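Local coordinates for actibind (Aspergillus niger, PDB 3D3Z), which cleaves RNA as a T2-family ribonuclease, probably without strict base specificity but with a preference for adenylic acid, at residues L31-W36 and G52-N57; S47-G52 and Y94-E99. All coordinates share one frame; numbering follows the deposited sequence.

From the N terminus, the chain runs through strand 29-35, makes a 13-residue excursion and returns as strand 49-56. Contact 1 closes that excursion as an antiparallel pair inside the five-stranded sheet. Contact 2 spans a longer, 41-residue connection that includes helices 75-81 and 85-94, and sets the loop after helix 85-94 against the start of strand 49-56. The four segments alternate along the chain, so the contacts cross rather than nest, and they share Gly52. Their bridge is the sheet itself: Phe35 N probably bonds to Thr49 O, and Thr33 O to His51 N. Both contacts touch the bound D3Z, tying neighbouring strands 29-35 and 49-56 and the loop after helix 85-94 into one ligand pocket.

Contact 1: residues L31-W36 and G52-N57. With D3Z (1-(5-deoxy-beta-L-xylofuranosyl)pyrimidine-2,4(1H,3H)-dione), chain E.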
loop_
_atom_site.group_PDB
_atom_site.type_symbol
_atom_site.label_atom_id
_atom_site.label_comp_id
_atom_site.label_asym_id
_atom_site.label_seq_id
_atom_site.Cartn_x
_atom_site.Cartn_y
_atom_site.Cartn_z
ATOM N N LEU A 31 2.391 5.757 -0.926
ATOM C CA LEU A 31 1.236 5.426 -0.096
ATOM C C LEU A 31 1.026 3.935 -0.058
ATOM O O LEU A 31 0.726 3.343 -1.074
ATOM C CB LEU A 31 -0.039 6.113 -0.630
ATOM C CG LEU A 31 -0.179 7.631 -0.503
ATOM C CD1 LEU A 31 0.943 8.485 -1.199
ATOM C CD2 LEU A 31 -1.537 7.984 -1.062
ATOM N N GLN A 32 1.176 3.352 1.122
ATOM C CA GLN A 32 0.761 1.973 1.349
ATOM C C GLN A 32 -0.701 2.022 1.804
ATOM O O GLN A 32 -1.031 2.511 2.873
ATOM C CB GLN A 32 1.627 1.245 2.363
ATOM C CG GLN A 32 1.607 -0.305 2.229
ATOM C CD GLN A 32 0.280 -0.964 2.608
ATOM O OE1 GLN A 32 -0.085 -1.057 3.792
ATOM N NE2 GLN A 32 -0.397 -1.568 1.599
ATOM N N THR A 33 -1.575 1.499 0.946
ATOM C CA THR A 33 -3.032 1.639 1.159
ATOM C C THR A 33 -3.646 0.289 1.541
ATOM O O THR A 33 -3.179 -0.769 1.097
ATOM C CB THR A 33 -3.717 2.221 -0.073
ATOM O OG1 THR A 33 -3.520 1.344 -1.184
ATOM C CG2 THR A 33 -3.107 3.557 -0.381
ATOM N N GLN A 34 -4.666 0.336 2.399
ATOM C CA GLN A 34 -5.314 -0.843 2.916
ATOM C C GLN A 34 -6.855 -0.776 2.895
ATOM O O GLN A 34 -7.440 0.296 2.892
ATOM C CB GLN A 34 -4.835 -1.063 4.354
ATOM C CG GLN A 34 -3.350 -1.206 4.501
ATOM C CD GLN A 34 -2.917 -1.451 5.931
ATOM O OE1 GLN A 34 -3.757 -1.753 6.810
ATOM N NE2 GLN A 34 -1.600 -1.448 6.152
ATOM N N PHE A 35 -7.504 -1.937 2.915
ATOM C CA PHE A 35 -8.951 -2.038 2.988
ATOM C C PHE A 35 -9.426 -2.761 4.235
ATOM O O PHE A 35 -8.762 -3.658 4.678
ATOM C CB PHE A 35 -9.428 -2.960 1.874
ATOM C CG PHE A 35 -9.521 -2.308 0.557
ATOM C CD1 PHE A 35 -10.136 -1.086 0.428
ATOM C CD2 PHE A 35 -9.060 -2.952 -0.588
ATOM C CE1 PHE A 35 -10.276 -0.517 -0.794
ATOM C CE2 PHE A 35 -9.203 -2.360 -1.814
ATOM C CZ PHE A 35 -9.806 -1.151 -1.913
ATOM N N TRP A 36 -10.600 -2.366 4.720
ATOM C CA TRP A 36 -11.420 -3.155 5.640
ATOM C C TRP A 36 -12.719 -3.567 4.880
ATOM O O TRP A 36 -13.675 -2.768 4.741
ATOM C CB TRP A 36 -11.702 -2.334 6.936
ATOM C CG TRP A 36 -12.480 -3.107 7.926
ATOM C CD1 TRP A 36 -13.831 -2.967 8.251
ATOM C CD2 TRP A 36 -11.984 -4.169 8.729
ATOM N NE1 TRP A 36 -14.178 -3.905 9.191
ATOM C CE2 TRP A 36 -13.063 -4.628 9.530
ATOM C CE3 TRP A 36 -10.722 -4.763 8.881
ATOM C CZ2 TRP A 36 -12.920 -5.671 10.426
ATOM C CZ3 TRP A 36 -10.584 -5.808 9.790
ATOM C CH2 TRP A 36 -11.675 -6.243 10.554
ATOM N N GLY A 52 -2.940 -1.427 -2.192
ATOM C CA GLY A 52 -1.755 -1.190 -3.037
ATOM C C GLY A 52 -0.613 -0.388 -2.445
ATOM O O GLY A 52 -0.486 -0.243 -1.233
ATOM N N LEU A 53 0.221 0.106 -3.355
ATOM C CA LEU A 53 1.318 1.012 -3.101
ATOM C C LEU A 53 1.328 2.021 -4.246
ATOM O O LEU A 53 1.449 1.634 -5.391
ATOM C CB LEU A 53 2.647 0.231 -3.017
ATOM C CG LEU A 53 3.909 1.095 -2.767
ATOM C CD1 LEU A 53 3.906 1.776 -1.349
ATOM C CD2 LEU A 53 5.177 0.198 -2.965
ATOM N N TRP A 54 1.148 3.299 -3.926
ATOM C CA TRP A 54 0.906 4.335 -4.903
ATOM C C TRP A 54 1.921 5.434 -4.770
ATOM O O TRP A 54 2.115 5.967 -3.654
ATOM C CB TRP A 54 -0.488 4.996 -4.716
ATOM C CG TRP A 54 -1.650 4.081 -4.612
ATOM C CD1 TRP A 54 -1.753 2.783 -5.079
ATOM C CD2 TRP A 54 -2.912 4.401 -4.053
ATOM N NE1 TRP A 54 -2.996 2.261 -4.761
ATOM C CE2 TRP A 54 -3.739 3.247 -4.164
ATOM C CE3 TRP A 54 -3.427 5.538 -3.437
ATOM C CZ2 TRP A 54 -5.055 3.204 -3.663
ATOM C CZ3 TRP A 54 -4.758 5.500 -2.951
ATOM C CH2 TRP A 54 -5.547 4.334 -3.063
ATOM N N PRO A 55 2.569 5.795 -5.881
ATOM C CA PRO A 55 3.390 7.018 -5.950
ATOM C C PRO A 55 2.559 8.314 -6.164
ATOM O O PRO A 55 1.925 8.497 -7.197
ATOM C CB PRO A 55 4.315 6.749 -7.149
ATOM C CG PRO A 55 3.508 5.802 -8.047
ATOM C CD PRO A 55 2.579 5.042 -7.158
ATOM N N ASP A 56 2.534 9.183 -5.172
ATOM C CA ASP A 56 1.923 10.464 -5.332
ATOM C C ASP A 56 3.053 11.443 -5.530
ATOM O O ASP A 56 4.160 11.314 -4.936
ATOM C CB ASP A 56 1.190 10.905 -4.058
ATOM C CG ASP A 56 -0.265 10.385 -3.941
ATOM O OD1 ASP A 56 -0.676 9.429 -4.660
ATOM O OD2 ASP A 56 -0.966 10.992 -3.072
ATOM N N ASN A 57 2.749 12.468 -6.316
ATOM C CA ASN A 57 3.510 13.673 -6.319
ATOM C C ASN A 57 3.533 14.290 -4.945
ATOM O O ASN A 57 2.702 13.971 -4.056
ATOM C CB ASN A 57 2.940 14.627 -7.335
ATOM C CG ASN A 57 2.992 14.072 -8.692
ATOM O OD1 ASN A 57 3.965 13.382 -9.063
ATOM N ND2 ASN A 57 1.969 14.348 -9.478
HETATM N N1 D3Z E . -11.621 -3.143 -5.377
HETATM C C2 D3Z E . -11.276 -4.437 -5.813
HETATM N N3 D3Z E . -10.961 -5.368 -4.917
HETATM C C4 D3Z E . -10.949 -5.112 -3.608
HETATM C C5 D3Z E . -11.282 -3.855 -3.178
HETATM C C6 D3Z E . -11.624 -2.859 -4.084
HETATM O O2 D3Z E . -11.263 -4.734 -7.025
HETATM O O4 D3Z E . -10.664 -5.977 -2.755
HETATM C "C1'" D3Z E . -11.954 -2.109 -6.323
HETATM C "C2'" D3Z E . -11.269 -2.501 -7.616
HETATM O "O2'" D3Z E . -12.252 -2.870 -8.600
HETATM C "C3'" D3Z E . -10.387 -1.324 -7.993
HETATM C "C4'" D3Z E . -10.599 -0.256 -6.936
HETATM O "O3'" D3Z E . -9.021 -1.705 -7.999
HETATM O "O4'" D3Z E . -11.408 -0.847 -5.900
HETATM C "C5'" D3Z E . -9.249 0.230 -6.422
#
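The Trp54 indole carries Thr33 CG2 on one face, 3.5 Å from the centroid of its six-membered ring and 5° off the normal, a CH-pi contact. Thr33 OG1 stands beside this methyl, 3.5 Å from Trp54 CZ2, while Leu31 CD2 comes in obliquely at 3.9 Å from Trp54 CE3. Trp54 also stacks with His115 and meets Tyr200 edge-to-face. Phe35 takes no part in the strand pairing; its ring is stacked with His51 and lies obliquely against D3Z C5, at a separation too short to be trusted in detail.

Behind the rings, Leu31 and Trp54 form an antiparallel hydrogen-bonded pair: Leu31 N bonds to Trp54 O at 2.7 Å, and Trp54 N returns to Leu31 O at 2.9 Å. Two residues on, past the non-hydrogen-bonded pair of Gln32 and Leu53, Thr33 N reaches Gly52 O at 3.0 Å, well above the carbonyl plane, whereas the return bond from Gly52 N to Thr33 O is weak. Gln32 supplies a second grip on Gly52 O: a turn about its CB-CG bond (chi2 -69°) bends the chain, and NE2 meets the oxygen at 3.1 Å from the opposite face of the carbonyl plane. The Gln32 amide is itself fixed by Gln34 NE2, which donates to Gln32 OE1 at 2.8 Å. At the far end, the Leu31 methyls lie across the carboxylate of Asp56.

Gly52 O, buried in the sheet, is thus satisfied by both a backbone and a side-chain donor. With the Thr33 methyl over one face, the indole places NE1 in a hydrogen bond with OE1 of Glu111, a predicted active-site residue, which Trp54 probably helps to position.

Contact 2: residues S47-G52 and Y94-E99; sequences SWTIHG and YWPDYE. With D3Z (1-(5-deoxy-beta-L-xylofuranosyl)pyrimidine-2,4(1H,3H)-dione), chain E.
Ile50 presses its CG2 methyl onto the indole of Trp95, 3.5 Å from the centroid of the five-membered ring and 16° off its normal, a CH-pi contact. That methyl lies anti to the backbone N, while CG1, anti to the carbonyl carbon (chi1 -59°), carries the other branch alongside the ring and brings CD1 to 3.9 Å from Trp95 CE3. The backbone of Ile50 is tied as well: its N donates to Tyr94 O at 2.8 Å in an almost straight bond (175°), catching the carbonyl of the last residue of helix 85-94. Trp95, the first residue to leave helical geometry, turns NE1 toward His51 O, but this bond is weak and bent. Trp108 and Phe107 meet the same indole edge-to-face, so helix 104-116 joins the packing.

Tyr94 lies to the outer side, the edge of its ring reached in plane by Ser47 OG, 3.8 Å from Tyr94 CE1; that hydroxyl donates to Trp48 O. Thr49 CG2 packs on Pro96 CD, and a water completes the join: Thr49 OG1 donates to it, while it donates to Ile50 O (2.7 Å) and Pro96 O.

From Pro96 onward the loop lines the D3Z pocket. Tyr98 N donates to D3Z O4 at 3.0 Å, and Asp97 OD1 accepts from Glu99 N in an Asx turn that shapes this end. His51 points away from the loop, the edge of its imidazole meeting D3Z C5', though so closely that the detail is doubtful. His51 and Gly52 both face Thr33 in a classic beta bulge; they begin the HGLWP motif of T2 ribonucleases, in which this histidine is a predicted active-site residue beside the loop that contacts the uracil ring of D3Z.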
loop_
_atom_site.group_PDB
_atom_site.type_symbol
_atom_site.label_atom_id
_atom_site.label_comp_id
_atom_site.label_asym_id
_atom_site.label_seq_id
_atom_site.Cartn_x
_atom_site.Cartn_y
_atom_site.Cartn_z
ATOM N N SER A 47 -7.760 -8.916 10.452
ATOM C CA SER A 47 -6.745 -8.201 9.721
ATOM C C SER A 47 -7.380 -7.401 8.624
ATOM O O SER A 47 -8.317 -7.832 7.986
ATOM C CB SER A 47 -5.692 -9.159 9.103
ATOM O OG SER A 47 -4.680 -8.422 8.404
ATOM N N TRP A 48 -6.803 -6.248 8.397
ATOM C CA TRP A 48 -7.045 -5.485 7.199
ATOM C C TRP A 48 -6.303 -6.211 6.077
ATOM O O TRP A 48 -5.507 -7.137 6.333
ATOM C CB TRP A 48 -6.533 -4.064 7.377
ATOM C CG TRP A 48 -7.373 -3.211 8.334
ATOM C CD1 TRP A 48 -7.654 -3.459 9.648
ATOM C CD2 TRP A 48 -8.016 -1.974 8.009
ATOM N NE1 TRP A 48 -8.469 -2.442 10.158
ATOM C CE2 TRP A 48 -8.695 -1.519 9.172
ATOM C CE3 TRP A 48 -8.113 -1.223 6.841
ATOM C CZ2 TRP A 48 -9.456 -0.351 9.182
ATOM C CZ3 TRP A 48 -8.878 -0.046 6.855
ATOM C CH2 TRP A 48 -9.529 0.371 8.009
ATOM N N THR A 49 -6.593 -5.787 4.849
ATOM C CA THR A 49 -5.981 -6.314 3.617
ATOM C C THR A 49 -5.340 -5.191 2.787
ATOM O O THR A 49 -5.551 -4.003 3.028
ATOM C CB THR A 49 -7.015 -7.045 2.793
ATOM O OG1 THR A 49 -8.157 -6.222 2.578
ATOM C CG2 THR A 49 -7.464 -8.304 3.533
ATOM N N ILE A 50 -4.545 -5.588 1.792
ATOM C CA ILE A 50 -3.824 -4.708 0.913
ATOM C C ILE A 50 -4.733 -4.186 -0.183
ATOM O O ILE A 50 -5.504 -4.914 -0.799
ATOM C CB ILE A 50 -2.580 -5.415 0.177
ATOM C CG1 ILE A 50 -1.570 -5.973 1.221
ATOM C CG2 ILE A 50 -1.928 -4.451 -0.837
ATOM C CD1 ILE A 50 -0.538 -7.040 0.701
ATOM N N HIS A 51 -4.635 -2.899 -0.407
ATOM C CA HIS A 51 -5.151 -2.262 -1.600
ATOM C C HIS A 51 -3.992 -2.095 -2.611
ATOM O O HIS A 51 -4.077 -2.532 -3.735
ATOM C CB HIS A 51 -5.804 -0.917 -1.241
ATOM C CG HIS A 51 -6.550 -0.257 -2.374
ATOM N ND1 HIS A 51 -7.323 0.871 -2.174
ATOM C CD2 HIS A 51 -6.675 -0.567 -3.690
ATOM C CE1 HIS A 51 -7.874 1.232 -3.325
ATOM N NE2 HIS A 51 -7.516 0.359 -4.255
ATOM N N GLY A 52 -2.940 -1.427 -2.192
ATOM C CA GLY A 52 -1.755 -1.190 -3.037
ATOM C C GLY A 52 -0.613 -0.388 -2.445
ATOM O O GLY A 52 -0.486 -0.243 -1.233
ATOM N N TYR A 94 -4.129 -11.966 1.622
ATOM C CA TYR A 94 -3.982 -10.619 2.158
ATOM C C TYR A 94 -4.111 -9.504 1.128
ATOM O O TYR A 94 -4.227 -8.377 1.525
ATOM C CB TYR A 94 -2.694 -10.471 2.990
ATOM C CG TYR A 94 -2.654 -11.241 4.304
ATOM C CD1 TYR A 94 -3.241 -10.738 5.450
ATOM C CD2 TYR A 94 -1.939 -12.428 4.418
ATOM C CE1 TYR A 94 -3.179 -11.442 6.644
ATOM C CE2 TYR A 94 -1.914 -13.146 5.594
ATOM C CZ TYR A 94 -2.524 -12.642 6.706
ATOM O OH TYR A 94 -2.505 -13.342 7.894
ATOM N N TRP A 95 -4.156 -9.842 -0.161
ATOM C CA TRP A 95 -4.420 -8.884 -1.225
ATOM C C TRP A 95 -5.617 -9.366 -2.091
ATOM O O TRP A 95 -5.646 -9.248 -3.327
ATOM C CB TRP A 95 -3.167 -8.698 -2.034
ATOM C CG TRP A 95 -3.110 -7.458 -2.814
ATOM C CD1 TRP A 95 -4.152 -6.690 -3.248
ATOM C CD2 TRP A 95 -1.920 -6.830 -3.301
ATOM N NE1 TRP A 95 -3.700 -5.613 -3.952
ATOM C CE2 TRP A 95 -2.333 -5.680 -4.021
ATOM C CE3 TRP A 95 -0.535 -7.144 -3.215
ATOM C CZ2 TRP A 95 -1.403 -4.796 -4.615
ATOM C CZ3 TRP A 95 0.393 -6.248 -3.797
ATOM C CH2 TRP A 95 -0.061 -5.140 -4.535
ATOM N N PRO A 96 -6.694 -9.812 -1.429
ATOM C CA PRO A 96 -7.814 -10.295 -2.206
ATOM C C PRO A 96 -8.644 -9.179 -2.897
ATOM O O PRO A 96 -8.687 -8.006 -2.430
ATOM C CB PRO A 96 -8.652 -11.008 -1.156
ATOM C CG PRO A 96 -8.501 -10.165 0.087
ATOM C CD PRO A 96 -7.012 -9.796 0.002
ATOM N N ASP A 97 -9.235 -9.537 -4.036
ATOM C CA ASP A 97 -10.368 -8.839 -4.553
ATOM C C ASP A 97 -11.642 -9.324 -3.768
ATOM O O ASP A 97 -11.936 -10.536 -3.665
ATOM C CB ASP A 97 -10.444 -8.991 -6.078
ATOM C CG ASP A 97 -11.482 -8.131 -6.694
ATOM O OD1 ASP A 97 -12.670 -8.336 -6.417
ATOM O OD2 ASP A 97 -11.116 -7.235 -7.461
ATOM N N TYR A 98 -12.357 -8.365 -3.170
ATOM C CA TYR A 98 -13.556 -8.674 -2.345
ATOM C C TYR A 98 -14.559 -9.579 -3.060
ATOM O O TYR A 98 -15.248 -10.386 -2.427
ATOM C CB TYR A 98 -14.260 -7.376 -1.851
ATOM C CG TYR A 98 -14.901 -6.597 -2.971
ATOM C CD1 TYR A 98 -16.127 -6.994 -3.523
ATOM C CD2 TYR A 98 -14.278 -5.481 -3.494
ATOM C CE1 TYR A 98 -16.714 -6.284 -4.593
ATOM C CE2 TYR A 98 -14.848 -4.773 -4.564
ATOM C CZ TYR A 98 -16.065 -5.175 -5.102
ATOM O OH TYR A 98 -16.583 -4.469 -6.185
ATOM N N GLU A 99 -14.658 -9.425 -4.374
ATOM C CA GLU A 99 -15.631 -10.166 -5.155
ATOM C C GLU A 99 -15.311 -11.664 -5.253
ATOM O O GLU A 99 -16.211 -12.513 -5.402
ATOM C CB GLU A 99 -15.775 -9.540 -6.510
ATOM C CG GLU A 99 -16.984 -10.007 -7.180
ATOM C CD GLU A 99 -17.191 -9.395 -8.541
ATOM O OE1 GLU A 99 -16.501 -8.405 -8.910
ATOM O OE2 GLU A 99 -18.064 -9.953 -9.236
HETATM N N1 D3Z E . -11.621 -3.143 -5.377
HETATM C C2 D3Z E . -11.276 -4.437 -5.813
HETATM N N3 D3Z E . -10.961 -5.368 -4.917
HETATM C C4 D3Z E . -10.949 -5.112 -3.608
HETATM C C5 D3Z E . -11.282 -3.855 -3.178
HETATM C C6 D3Z E . -11.624 -2.859 -4.084
HETATM O O2 D3Z E . -11.263 -4.734 -7.025
HETATM O O4 D3Z E . -10.664 -5.977 -2.755
HETATM C "C1'" D3Z E . -11.954 -2.109 -6.323
HETATM C "C2'" D3Z E . -11.269 -2.501 -7.616
HETATM O "O2'" D3Z E . -12.252 -2.870 -8.600
HETATM C "C3'" D3Z E . -10.387 -1.324 -7.993
HETATM C "C4'" D3Z E . -10.599 -0.256 -6.936
HETATM O "O3'" D3Z E . -9.021 -1.705 -7.999
HETATM O "O4'" D3Z E . -11.408 -0.847 -5.900
HETATM C "C5'" D3Z E . -9.249 0.230 -6.422
HETATM O O HOH W 1 -7.688 -6.442 -0.243
#